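Local coordinates for protein Rna-directed RNA polymerase (Infectious pancreatic necrosis virus, PDB 3ZED) that catalyses RNA-templated RNA synthesis from ribonucleoside triphosphates and probably occurs both free and covalently linked to the viral genome, at residues 616-621 and 677-682; 574-579 and 682-687. All coordinates share one frame; numbering follows the deposited sequence. Where two conformers were deposited one is given.

Interaction 1: 616-621 and 677-682; sequences IRLVGG and NQTLVD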
ATOM      1  N   ILE B 616       7.611 -17.165  13.955  1.00 35.53           N
ATOM      2  CA  ILE B 616       6.544 -18.093  13.558  1.00 35.59           C
ATOM      3  C   ILE B 616       5.725 -18.532  14.832  1.00 38.21           C
ATOM      4  O   ILE B 616       4.494 -18.642  14.768  1.00 35.10           O
ATOM      5  CB  ILE B 616       7.028 -19.283  12.676  1.00 39.17           C
ATOM      6  CG1 ILE B 616       5.869 -19.882  11.860  1.00 40.32           C
ATOM      7  CG2 ILE B 616       7.761 -20.374  13.451  1.00 40.74           C
ATOM      8  CD1 ILE B 616       5.436 -19.067  10.597  1.00 45.92           C
ATOM      9  N   ARG B 617       6.403 -18.675  15.981  1.00 35.90           N
ATOM     10  CA  ARG B 617       5.747 -19.003  17.249  1.00 36.07           C
ATOM     11  C   ARG B 617       4.893 -17.819  17.726  1.00 38.28           C
ATOM     12  O   ARG B 617       3.717 -18.014  18.017  1.00 37.35           O
ATOM     13  CB  ARG B 617       6.782 -19.381  18.316  1.00 36.93           C
ATOM     14  CG  ARG B 617       7.527 -20.680  18.037  1.00 39.94           C
ATOM     15  CD  ARG B 617       8.713 -20.853  18.978  1.00 33.87           C
ATOM     16  NE  ARG B 617       8.258 -21.172  20.328  1.00 39.23           N
ATOM     17  CZ  ARG B 617       9.003 -21.079  21.424  1.00 51.59           C
ATOM     18  NH1 ARG B 617      10.254 -20.642  21.352  1.00 37.92           N
ATOM     19  NH2 ARG B 617       8.503 -21.411  22.600  1.00 39.52           N
ATOM     20  N   LEU B 618       5.466 -16.599  17.737  1.00 36.65           N
ATOM     21  CA  LEU B 618       4.826 -15.357  18.181  1.00 38.04           C
ATOM     22  C   LEU B 618       3.526 -15.023  17.469  1.00 37.96           C
ATOM     23  O   LEU B 618       2.563 -14.595  18.114  1.00 36.83           O
ATOM     24  CB  LEU B 618       5.764 -14.166  17.957  1.00 39.95           C
ATOM     25  CG  LEU B 618       6.790 -13.833  18.988  1.00 48.48           C
ATOM     26  CD1 LEU B 618       7.777 -12.853  18.416  1.00 51.38           C
ATOM     27  CD2 LEU B 618       6.153 -13.216  20.185  1.00 49.02           C
ATOM     28  N   VAL B 619       3.526 -15.128  16.144  1.00 33.34           N
ATOM     29  CA  VAL B 619       2.377 -14.735  15.337  1.00 32.51           C
ATOM     30  C   VAL B 619       1.225 -15.732  15.419  1.00 37.51           C
ATOM     31  O   VAL B 619       0.129 -15.383  14.999  1.00 40.79           O
ATOM     32  CB  VAL B 619       2.762 -14.431  13.865  1.00 34.29           C
ATOM     33  CG1 VAL B 619       3.659 -13.202  13.817  1.00 33.57           C
ATOM     34  CG2 VAL B 619       3.407 -15.644  13.179  1.00 33.20           C
ATOM     35  N   GLY B 620       1.448 -16.916  15.969  1.00 33.02           N
ATOM     36  CA  GLY B 620       0.358 -17.877  16.114  1.00 32.74           C
ATOM     37  C   GLY B 620       0.708 -19.340  16.208  1.00 36.77           C
ATOM     38  O   GLY B 620      -0.170 -20.167  16.470  1.00 36.63           O
ATOM     39  N   GLY B 621       1.973 -19.662  15.968  1.00 33.17           N
ATOM     40  CA  GLY B 621       2.459 -21.041  16.024  1.00 32.53           C
ATOM     41  C   GLY B 621       2.432 -21.560  17.440  1.00 36.86           C
ATOM     42  O   GLY B 621       2.257 -22.770  17.656  1.00 36.70           O
ATOM     43  N   ASN B 677       5.341 -17.583  28.136  1.00 39.13           N
ATOM     44  CA  ASN B 677       3.963 -17.111  28.219  1.00 39.41           C
ATOM     45  C   ASN B 677       3.905 -15.572  28.458  1.00 43.26           C
ATOM     46  O   ASN B 677       2.991 -14.935  27.957  1.00 42.64           O
ATOM     47  CB  ASN B 677       3.189 -17.853  29.312  1.00 38.70           C
ATOM     48  CG  ASN B 677       1.729 -17.533  29.272  1.00 43.99           C
ATOM     49  OD1 ASN B 677       1.042 -17.838  28.307  1.00 34.96           O
ATOM     50  ND2 ASN B 677       1.265 -16.791  30.250  1.00 36.62           N
ATOM     51  N   GLN B 678       4.876 -14.983  29.205  1.00 41.39           N
ATOM     52  CA  GLN B 678       4.894 -13.524  29.465  1.00 40.36           C
ATOM     53  C   GLN B 678       5.035 -12.709  28.160  1.00 42.59           C
ATOM     54  O   GLN B 678       4.448 -11.628  28.058  1.00 41.45           O
ATOM     55  CB  GLN B 678       5.991 -13.125  30.466  1.00 41.90           C
ATOM     56  CG  GLN B 678       5.861 -11.674  30.995  1.00 39.42           C
ATOM     57  CD  GLN B 678       4.543 -11.401  31.690  1.00 69.70           C
ATOM     58  OE1 GLN B 678       4.144 -12.090  32.647  1.00 66.17           O
ATOM     59  NE2 GLN B 678       3.820 -10.393  31.215  1.00 62.79           N
ATOM     60  N   THR B 679       5.771 -13.239  27.156  1.00 39.08           N
ATOM     61  CA  THR B 679       5.916 -12.596  25.846  1.00 38.38           C
ATOM     62  C   THR B 679       4.541 -12.462  25.169  1.00 43.71           C
ATOM     63  O   THR B 679       4.243 -11.438  24.548  1.00 43.32           O
ATOM     64  CB  THR B 679       6.861 -13.407  24.915  1.00 42.14           C
ATOM     65  OG1 THR B 679       8.023 -13.832  25.615  1.00 47.50           O
ATOM     66  CG2 THR B 679       7.245 -12.642  23.670  1.00 32.44           C
ATOM     67  N   LEU B 680       3.726 -13.525  25.285  1.00 38.95           N
ATOM     68  CA  LEU B 680       2.397 -13.590  24.682  1.00 36.97           C
ATOM     69  C   LEU B 680       1.425 -12.680  25.413  1.00 42.27           C
ATOM     70  O   LEU B 680       0.584 -12.059  24.757  1.00 43.96           O
ATOM     71  CB  LEU B 680       1.899 -15.041  24.657  1.00 35.98           C
ATOM     72  CG  LEU B 680       2.720 -15.995  23.770  1.00 37.63           C
ATOM     73  CD1 LEU B 680       2.182 -17.383  23.853  1.00 36.88           C
ATOM     74  CD2 LEU B 680       2.787 -15.504  22.323  1.00 34.62           C
ATOM     75  N   VAL B 681       1.569 -12.560  26.749  1.00 37.80           N
ATOM     76  CA  VAL B 681       0.760 -11.662  27.573  1.00 37.93           C
ATOM     77  C   VAL B 681       1.099 -10.206  27.156  1.00 41.96           C
ATOM     78  O   VAL B 681       0.180  -9.444  26.894  1.00 40.57           O
ATOM     79  CB  VAL B 681       0.961 -11.905  29.110  1.00 41.97           C
ATOM     80  CG1 VAL B 681       0.347 -10.785  29.957  1.00 41.97           C
ATOM     81  CG2 VAL B 681       0.399 -13.257  29.534  1.00 41.46           C
ATOM     82  N   ASP B 682       2.406  -9.863  27.048  1.00 40.48           N
ATOM     83  CA  ASP B 682       2.886  -8.507  26.698  1.00 41.17           C
ATOM     84  C   ASP B 682       2.420  -8.033  25.313  1.00 44.32           C
ATOM     85  O   ASP B 682       1.991  -6.890  25.195  1.00 44.14           O
ATOM     86  CB  ASP B 682       4.421  -8.403  26.761  1.00 42.70           C
ATOM     87  CG  ASP B 682       5.054  -8.609  28.136  1.00 54.87           C
ATOM     88  OD1 ASP B 682       4.302  -8.636  29.151  1.00 57.60           O
ATOM     89  OD2 ASP B 682       6.291  -8.782  28.194  1.00 54.39           O
TER
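CD2 of Leu680 lies at the edge of the peptide that follows Leu618, close to its plane and to the side of the C=O, a loose 4.3 Å from Leu618 O. On the outer side of helix 677-683, the amide and carboxylate of Gln678 and Asp682 meet one turn apart. Gln678 NE2 donates to Asp682 OD1 at 2.8 Å in the plane of its own amide, while reaching the oxygen on its syn side and 34° out of the carboxylate plane. That polar pair links two exposed side chains; on the side facing helix 604-621 the touching atoms are carbon, apart from Leu618 O. There CD2 of Leu618 touches CG2 of Thr679 at 3.7 Å, the two side chains crossing at about a right angle. Thr679 can present its methyl because CG2 stands anti to the backbone N, while OG1 is turned beside that N and hydrogen-bonds to the amide of Thr676.

Helices 604-621 and 677-683 are thus joined in the thumb domain of a birnavirus polymerase, and Leu675, in the loop before the second helix, packs against both Arg617 and Leu618. The first helix widens here into a pi-type turn, with Gly621 N bonded to Ile616 O at 3.0 Å and Gly620 N to Arg617 O at 3.2 Å. At the backbone angles of Gly620 (phi 156°) any side chain would press into the carbonyl O of Val619, a conformation that only glycine takes up without strain. Arg617 points its guanidinium elsewhere, into salt bridges with Glu614 and Glu628.

Interaction 2: 574-579 and 682-687; sequences FVPVLE and DINTPL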
ATOM      1  N   PHE B 574     -10.131 -11.976  23.495  1.00 35.02           N
ATOM      2  CA  PHE B 574      -9.714 -12.547  22.228  1.00 33.74           C
ATOM      3  C   PHE B 574      -8.353 -11.975  21.876  1.00 38.21           C
ATOM      4  O   PHE B 574      -8.081 -10.785  22.118  1.00 39.55           O
ATOM      5  CB  PHE B 574     -10.727 -12.258  21.114  1.00 34.68           C
ATOM      6  CG  PHE B 574     -11.973 -13.085  21.249  1.00 35.05           C
ATOM      7  CD1 PHE B 574     -12.061 -14.337  20.653  1.00 36.49           C
ATOM      8  CD2 PHE B 574     -13.071 -12.605  21.947  1.00 36.23           C
ATOM      9  CE1 PHE B 574     -13.231 -15.098  20.762  1.00 37.65           C
ATOM     10  CE2 PHE B 574     -14.227 -13.381  22.079  1.00 38.95           C
ATOM     11  CZ  PHE B 574     -14.299 -14.621  21.488  1.00 36.41           C
ATOM     12  N   VAL B 575      -7.490 -12.837  21.349  1.00 32.90           N
ATOM     13  CA  VAL B 575      -6.130 -12.473  20.939  1.00 32.72           C
ATOM     14  C   VAL B 575      -5.944 -12.895  19.466  1.00 37.59           C
ATOM     15  O   VAL B 575      -6.611 -13.837  19.031  1.00 37.38           O
ATOM     16  CB  VAL B 575      -5.050 -13.081  21.873  1.00 34.75           C
ATOM     17  CG1 VAL B 575      -5.191 -12.541  23.292  1.00 34.83           C
ATOM     18  CG2 VAL B 575      -5.093 -14.616  21.867  1.00 34.05           C
ATOM     19  N   PRO B 576      -5.067 -12.241  18.675  1.00 33.34           N
ATOM     20  CA  PRO B 576      -4.911 -12.683  17.292  1.00 31.90           C
ATOM     21  C   PRO B 576      -3.960 -13.868  17.135  1.00 35.44           C
ATOM     22  O   PRO B 576      -2.978 -14.016  17.865  1.00 34.53           O
ATOM     23  CB  PRO B 576      -4.326 -11.456  16.601  1.00 32.23           C
ATOM     24  CG  PRO B 576      -3.512 -10.781  17.667  1.00 35.59           C
ATOM     25  CD  PRO B 576      -4.204 -11.072  18.972  1.00 32.69           C
ATOM     26  N   VAL B 577      -4.247 -14.677  16.128  1.00 31.39           N
ATOM     27  CA  VAL B 577      -3.386 -15.739  15.641  1.00 30.78           C
ATOM     28  C   VAL B 577      -3.395 -15.606  14.115  1.00 33.38           C
ATOM     29  O   VAL B 577      -4.468 -15.382  13.490  1.00 29.76           O
ATOM     30  CB  VAL B 577      -3.686 -17.192  16.124  1.00 34.02           C
ATOM     31  CG1 VAL B 577      -3.509 -17.329  17.626  1.00 33.08           C
ATOM     32  CG2 VAL B 577      -5.054 -17.710  15.658  1.00 33.59           C
ATOM     33  N   LEU B 578      -2.211 -15.715  13.517  1.00 30.64           N
ATOM     34  CA  LEU B 578      -2.107 -15.608  12.066  1.00 30.82           C
ATOM     35  C   LEU B 578      -2.996 -16.648  11.418  1.00 35.98           C
ATOM     36  O   LEU B 578      -2.984 -17.794  11.883  1.00 37.25           O
ATOM     37  CB  LEU B 578      -0.639 -15.799  11.622  1.00 30.37           C
ATOM     38  CG  LEU B 578      -0.369 -15.516  10.146  1.00 32.73           C
ATOM     39  CD1 LEU B 578      -0.618 -14.024   9.806  1.00 31.76           C
ATOM     40  CD2 LEU B 578       1.035 -15.893   9.798  1.00 33.58           C
ATOM     41  N   GLU B 579      -3.780 -16.256  10.380  1.00 33.72           N
ATOM     42  CA  GLU B 579      -4.642 -17.178   9.638  0.53 34.05           C
ATOM     43  C   GLU B 579      -3.835 -18.427   9.281  1.00 35.66           C
ATOM     44  O   GLU B 579      -2.696 -18.294   8.830  1.00 34.02           O
ATOM     45  CB  GLU B 579      -5.201 -16.499   8.376  0.53 35.75           C
ATOM     46  CG  GLU B 579      -6.601 -16.971   8.007  0.53 50.98           C
ATOM     47  CD  GLU B 579      -7.716 -16.548   8.945  0.53 69.59           C
ATOM     48  OE1 GLU B 579      -7.520 -15.583   9.715  0.53 66.78           O
ATOM     49  OE2 GLU B 579      -8.777 -17.209   8.946  0.53 70.19           O
ATOM     50  N   ASP B 682       2.406  -9.863  27.048  1.00 40.48           N
ATOM     51  CA  ASP B 682       2.886  -8.507  26.698  1.00 41.17           C
ATOM     52  C   ASP B 682       2.420  -8.033  25.313  1.00 44.32           C
ATOM     53  O   ASP B 682       1.991  -6.890  25.195  1.00 44.14           O
ATOM     54  CB  ASP B 682       4.421  -8.403  26.761  1.00 42.70           C
ATOM     55  CG  ASP B 682       5.054  -8.609  28.136  1.00 54.87           C
ATOM     56  OD1 ASP B 682       4.302  -8.636  29.151  1.00 57.60           O
ATOM     57  OD2 ASP B 682       6.291  -8.782  28.194  1.00 54.39           O
ATOM     58  N   ILE B 683       2.485  -8.896  24.281  1.00 38.74           N
ATOM     59  CA  ILE B 683       2.091  -8.482  22.937  1.00 38.11           C
ATOM     60  C   ILE B 683       0.562  -8.253  22.851  1.00 42.14           C
ATOM     61  O   ILE B 683       0.094  -7.606  21.920  1.00 40.69           O
ATOM     62  CB  ILE B 683       2.597  -9.464  21.839  1.00 40.38           C
ATOM     63  CG1 ILE B 683       1.956 -10.866  21.937  1.00 40.18           C
ATOM     64  CG2 ILE B 683       4.118  -9.528  21.839  1.00 40.57           C
ATOM     65  CD1 ILE B 683       2.179 -11.783  20.742  1.00 44.90           C
ATOM     66  N   ASN B 684      -0.199  -8.756  23.842  1.00 38.59           N
ATOM     67  CA  ASN B 684      -1.649  -8.648  23.861  1.00 36.85           C
ATOM     68  C   ASN B 684      -2.156  -7.701  24.921  1.00 40.93           C
ATOM     69  O   ASN B 684      -3.370  -7.512  25.033  1.00 41.83           O
ATOM     70  CB  ASN B 684      -2.261 -10.029  24.056  1.00 33.86           C
ATOM     71  CG  ASN B 684      -2.239 -10.817  22.794  1.00 40.17           C
ATOM     72  OD1 ASN B 684      -2.746 -10.369  21.755  1.00 33.56           O
ATOM     73  ND2 ASN B 684      -1.653 -11.995  22.843  1.00 31.81           N
ATOM     74  N   THR B 685      -1.250  -7.072  25.675  1.00 38.13           N
ATOM     75  CA  THR B 685      -1.634  -6.171  26.762  1.00 38.50           C
ATOM     76  C   THR B 685      -2.112  -4.823  26.215  1.00 44.51           C
ATOM     77  O   THR B 685      -1.351  -4.128  25.528  1.00 45.09           O
ATOM     78  CB  THR B 685      -0.498  -6.043  27.775  1.00 39.03           C
ATOM     79  OG1 THR B 685      -0.318  -7.329  28.345  1.00 38.10           O
ATOM     80  CG2 THR B 685      -0.796  -5.025  28.912  1.00 31.08           C
ATOM     81  N   PRO B 686      -3.384  -4.449  26.502  1.00 41.84           N
ATOM     82  CA  PRO B 686      -3.871  -3.138  26.054  1.00 41.97           C
ATOM     83  C   PRO B 686      -3.337  -2.026  26.939  1.00 49.79           C
ATOM     84  O   PRO B 686      -3.166  -2.222  28.134  1.00 49.86           O
ATOM     85  CB  PRO B 686      -5.399  -3.240  26.169  1.00 43.77           C
ATOM     86  CG  PRO B 686      -5.677  -4.495  26.927  1.00 48.54           C
ATOM     87  CD  PRO B 686      -4.403  -5.166  27.299  1.00 43.69           C
ATOM     88  N   LEU B 687      -3.098  -0.861  26.356  1.00 51.35           N
ATOM     89  CA  LEU B 687      -2.635   0.331  27.067  1.00 54.72           C
ATOM     90  C   LEU B 687      -3.772   0.911  27.890  1.00 59.86           C
ATOM     91  O   LEU B 687      -3.541   1.343  29.006  1.00 60.26           O
ATOM     92  CB  LEU B 687      -2.111   1.372  26.069  1.00 55.32           C
ATOM     93  CG  LEU B 687      -0.631   1.662  26.144  1.00 61.78           C
ATOM     94  CD1 LEU B 687      -0.090   2.008  24.768  1.00 61.66           C
ATOM     95  CD2 LEU B 687      -0.351   2.788  27.127  1.00 67.46           C
TER
HETATM   96  O   HOH W   1      -1.843 -13.569  20.310  1.00 40.09           O
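Asn684 spreads its side-chain amide under Val575, so that the flat group receives the valine on one face while its oxygen end is directed at Pro576. CG1 of Val575 stands almost squarely above the amide carbon, 3.5 Å from Asn684 CG, and CB of Val575 also lies over this face, 3.6 Å from Asn684 OD1. The two side chains cross at roughly a right angle, with the valine branch coming down on the plane. The first torsion of Val575 (chi1 -63°) sets CG1 anti to the carbonyl carbon and beside the backbone N, which brings this methyl over the amide. Pro576 is met quite differently: its ring and the asparagine slide past each other in opposite directions, and the ring CD comes to rest beyond the carbonyl oxygen, 3.2 Å from Asn684 OD1.

This is an edge strand meeting the chain at the C-terminal side of a helix. Strand 573-578 is the outermost member of a three-stranded antiparallel sheet, bonded through its backbone to strand 563-568, and Asn684 lies where the chain leaves helix 677-683 within the thumb domain. The Pro576 ring also packs on Pro360, Phe361 and Trp563, placing the contact where several parts of the chain converge.

Asn684 ND2 serves two acceptors. It donates to a water at 3.0 Å, which in turn donates to Pro576 O at 2.7 Å, and it bonds back to Leu680 O in the preceding helical turn. With the nitrogen held at two points, rotation of the amide is restricted, and the junction pairs apolar cover over the amide face with a solvent-bridged link between polar groups that do not meet directly.

Both contacts use helix 677-683, interaction 1 through Thr679 and Leu680, interaction 2 through Asn684 as the chain leaves it. Their centres are about 8 Å apart, and interaction 1 is nested within the loop of chain that interaction 2 closes. Their other halves meet as well: Val619 O and Leu578 N are 2.8 Å apart, a probable hydrogen bond from helix 604-621 to the edge strand, while Gly620 CA packs 4.1 Å from Val577 CB. Ile683 CD1 packs 3.9 Å from Leu618 O, so interaction 2's segment touches interaction 1's helix. Together they tie two helices and a sheet into one block of the thumb domain. Both stand away from the potassium sites and the predicted GTP site.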